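Local structure of uroporphyrinogen-III C-methyltransferase (Pseudomonas denitrificans, 1S4D) at residues Leu12-Ser16 with Gly92-Leu96. The protein catalyses the two successive S-adenosyl-L-methionine-dependent methylations, at C-2 and C-7, that turn uroporphyrinogen III into precorrin-2 on the way to cobalamin and siroheme. Residues are numbered along the deposited sequence.
Sequences LEKGS and GNRVL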
ATOM      1  N   LEU B  12      -5.076  19.747 -11.101  1.00 28.12           N
ATOM      2  CA  LEU B  12      -5.296  20.195  -9.729  1.00 28.12           C
ATOM      3  C   LEU B  12      -5.881  21.614  -9.763  1.00 28.40           C
ATOM      4  O   LEU B  12      -5.191  22.591 -10.012  1.00 28.88           O
ATOM      5  CB  LEU B  12      -4.028  20.067  -8.886  1.00 27.72           C
ATOM      6  CG  LEU B  12      -3.841  20.846  -7.584  1.00 26.94           C
ATOM      7  CD1 LEU B  12      -4.976  20.645  -6.549  1.00 23.31           C
ATOM      8  CD2 LEU B  12      -2.450  20.522  -7.014  1.00 24.49           C
ATOM      9  N   GLU B  13      -7.185  21.679  -9.529  1.00 28.70           N
ATOM     10  CA  GLU B  13      -8.017  22.860  -9.732  1.00 28.60           C
ATOM     11  C   GLU B  13      -7.883  23.925  -8.658  1.00 27.47           C
ATOM     12  O   GLU B  13      -7.764  23.608  -7.486  1.00 27.45           O
ATOM     13  CB  GLU B  13      -9.476  22.417  -9.745  1.00 28.84           C
ATOM     14  CG  GLU B  13     -10.243  22.910 -10.944  1.00 33.40           C
ATOM     15  CD  GLU B  13     -10.353  21.842 -11.988  1.00 38.75           C
ATOM     16  OE1 GLU B  13      -9.794  22.028 -13.093  1.00 41.06           O
ATOM     17  OE2 GLU B  13     -10.989  20.811 -11.681  1.00 41.64           O
ATOM     18  N   LYS B  14      -7.961  25.188  -9.060  1.00 26.72           N
ATOM     19  CA  LYS B  14      -7.961  26.306  -8.122  1.00 26.02           C
ATOM     20  C   LYS B  14      -9.003  26.088  -7.025  1.00 25.23           C
ATOM     21  O   LYS B  14     -10.148  25.727  -7.303  1.00 25.36           O
ATOM     22  CB  LYS B  14      -8.219  27.626  -8.849  1.00 26.32           C
ATOM     23  CG  LYS B  14      -7.031  28.150  -9.696  1.00 27.63           C
ATOM     24  CD  LYS B  14      -7.246  29.613 -10.076  1.00 29.50           C
ATOM     25  CE  LYS B  14      -6.410  30.006 -11.278  1.00 33.15           C
ATOM     26  NZ  LYS B  14      -5.596  31.249 -11.043  1.00 35.79           N
ATOM     27  N   GLY B  15      -8.591  26.259  -5.776  1.00 24.07           N
ATOM     28  CA  GLY B  15      -9.520  26.158  -4.671  1.00 23.49           C
ATOM     29  C   GLY B  15      -9.859  24.746  -4.242  1.00 23.34           C
ATOM     30  O   GLY B  15     -10.873  24.526  -3.569  1.00 23.57           O
ATOM     31  N   SER B  16      -9.023  23.779  -4.619  1.00 22.57           N
ATOM     32  CA  SER B  16      -9.207  22.428  -4.128  1.00 22.27           C
ATOM     33  C   SER B  16      -7.936  21.880  -3.494  1.00 21.77           C
ATOM     34  O   SER B  16      -6.858  22.437  -3.663  1.00 22.06           O
ATOM     35  CB  SER B  16      -9.773  21.508  -5.214  1.00 22.17           C
ATOM     36  OG  SER B  16      -8.867  21.363  -6.275  1.00 23.62           O
ATOM     37  N   GLY B  92      -8.037  30.447  -3.173  1.00 23.89           N
ATOM     38  CA  GLY B  92      -7.963  30.170  -4.590  1.00 23.02           C
ATOM     39  C   GLY B  92      -6.696  29.502  -5.071  1.00 22.87           C
ATOM     40  O   GLY B  92      -6.483  29.422  -6.273  1.00 22.84           O
ATOM     41  N   ASN B  93      -5.858  29.025  -4.149  1.00 22.04           N
ATOM     42  CA  ASN B  93      -4.671  28.251  -4.514  1.00 21.32           C
ATOM     43  C   ASN B  93      -5.039  26.831  -4.979  1.00 20.84           C
ATOM     44  O   ASN B  93      -6.047  26.265  -4.552  1.00 20.45           O
ATOM     45  CB  ASN B  93      -3.674  28.157  -3.344  1.00 20.98           C
ATOM     46  CG  ASN B  93      -3.036  29.488  -2.998  1.00 21.61           C
ATOM     47  OD1 ASN B  93      -2.104  29.930  -3.662  1.00 21.65           O
ATOM     48  ND2 ASN B  93      -3.532  30.136  -1.936  1.00 22.53           N
ATOM     49  N   ARG B  94      -4.219  26.270  -5.865  1.00 20.40           N
ATOM     50  CA  ARG B  94      -4.232  24.842  -6.121  1.00 20.33           C
ATOM     51  C   ARG B  94      -3.360  24.250  -5.007  1.00 20.23           C
ATOM     52  O   ARG B  94      -2.158  24.534  -4.937  1.00 19.76           O
ATOM     53  CB  ARG B  94      -3.634  24.526  -7.500  1.00 20.67           C
ATOM     54  CG  ARG B  94      -4.238  25.283  -8.712  1.00 21.51           C
ATOM     55  CD  ARG B  94      -3.294  25.306  -9.896  1.00 24.73           C
ATOM     56  NE  ARG B  94      -3.617  26.330 -10.885  1.00 29.97           N
ATOM     57  CZ  ARG B  94      -4.476  26.150 -11.903  1.00 33.14           C
ATOM     58  NH1 ARG B  94      -5.098  24.981 -12.066  1.00 33.46           N
ATOM     59  NH2 ARG B  94      -4.718  27.139 -12.758  1.00 32.24           N
ATOM     60  N   VAL B  95      -3.974  23.465  -4.124  1.00 19.88           N
ATOM     61  CA  VAL B  95      -3.325  23.021  -2.891  1.00 19.63           C
ATOM     62  C   VAL B  95      -2.992  21.533  -2.916  1.00 20.27           C
ATOM     63  O   VAL B  95      -3.880  20.682  -3.134  1.00 20.56           O
ATOM     64  CB  VAL B  95      -4.206  23.318  -1.637  1.00 19.22           C
ATOM     65  CG1 VAL B  95      -3.438  23.056  -0.369  1.00 18.13           C
ATOM     66  CG2 VAL B  95      -4.700  24.736  -1.648  1.00 17.34           C
ATOM     67  N   LEU B  96      -1.715  21.242  -2.681  1.00 20.48           N
ATOM     68  CA  LEU B  96      -1.188  19.884  -2.597  1.00 21.30           C
ATOM     69  C   LEU B  96      -0.765  19.617  -1.166  1.00 21.70           C
ATOM     70  O   LEU B  96       0.140  20.312  -0.644  1.00 21.55           O
ATOM     71  CB  LEU B  96       0.064  19.777  -3.479  1.00 21.55           C
ATOM     72  CG  LEU B  96       0.371  18.524  -4.297  1.00 21.99           C
ATOM     73  CD1 LEU B  96       1.750  18.659  -4.751  1.00 24.06           C
ATOM     74  CD2 LEU B  96       0.266  17.282  -3.504  1.00 22.06           C
TER
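Backbone polar groups at the entry to a parallel sheet need partners that regular pairing does not yet supply, and L12-S16 with G92-L96 illustrates how a turn can provide them. E13 to S16 form a type II beta turn. Its carbonyl, E13 O, accepts twice from S16: from the backbone N at 3.1 Å and from the side-chain OG at 2.8 Å. With S16 N used inside the turn, N93 O is taken instead by the N of G15, whose positive phi favours glycine, 2.8 Å away. The next link runs the other way, V95 N donating to S16 O over 3.1 Å, and the backbone of V95 bonds onward to W18. R94 N turns to D42 OD2.

R94 also reaches back with its side chain: NH1 donates to L12 O at 3.2 Å, nearly in line, so this carbonyl ahead of the turn is satisfied too. K14 lays its aliphatic CG over one face of the guanidinium, although K14 NZ and R94 NH2, 4.5 Å apart, are like charges. Deeper in, L12 CD1 makes a van der Waals contact with V95 O at 3.6 Å, and L12 CD2 approaches L96 CG at 4.4 Å, beside helix 32-40.

G92 closes helix 78-90 in a Schellman motif, and N93 ND2 bonds back to L88 O in that helix. Helix end, tight turn and new strand together make the entrance to neighbouring strands 94-99 and 16-21 in the five-stranded parallel sheet of the alpha/beta N-terminal domain of tetrapyrrole methylases, at the end remote from bound S-adenosyl-L-homocysteine.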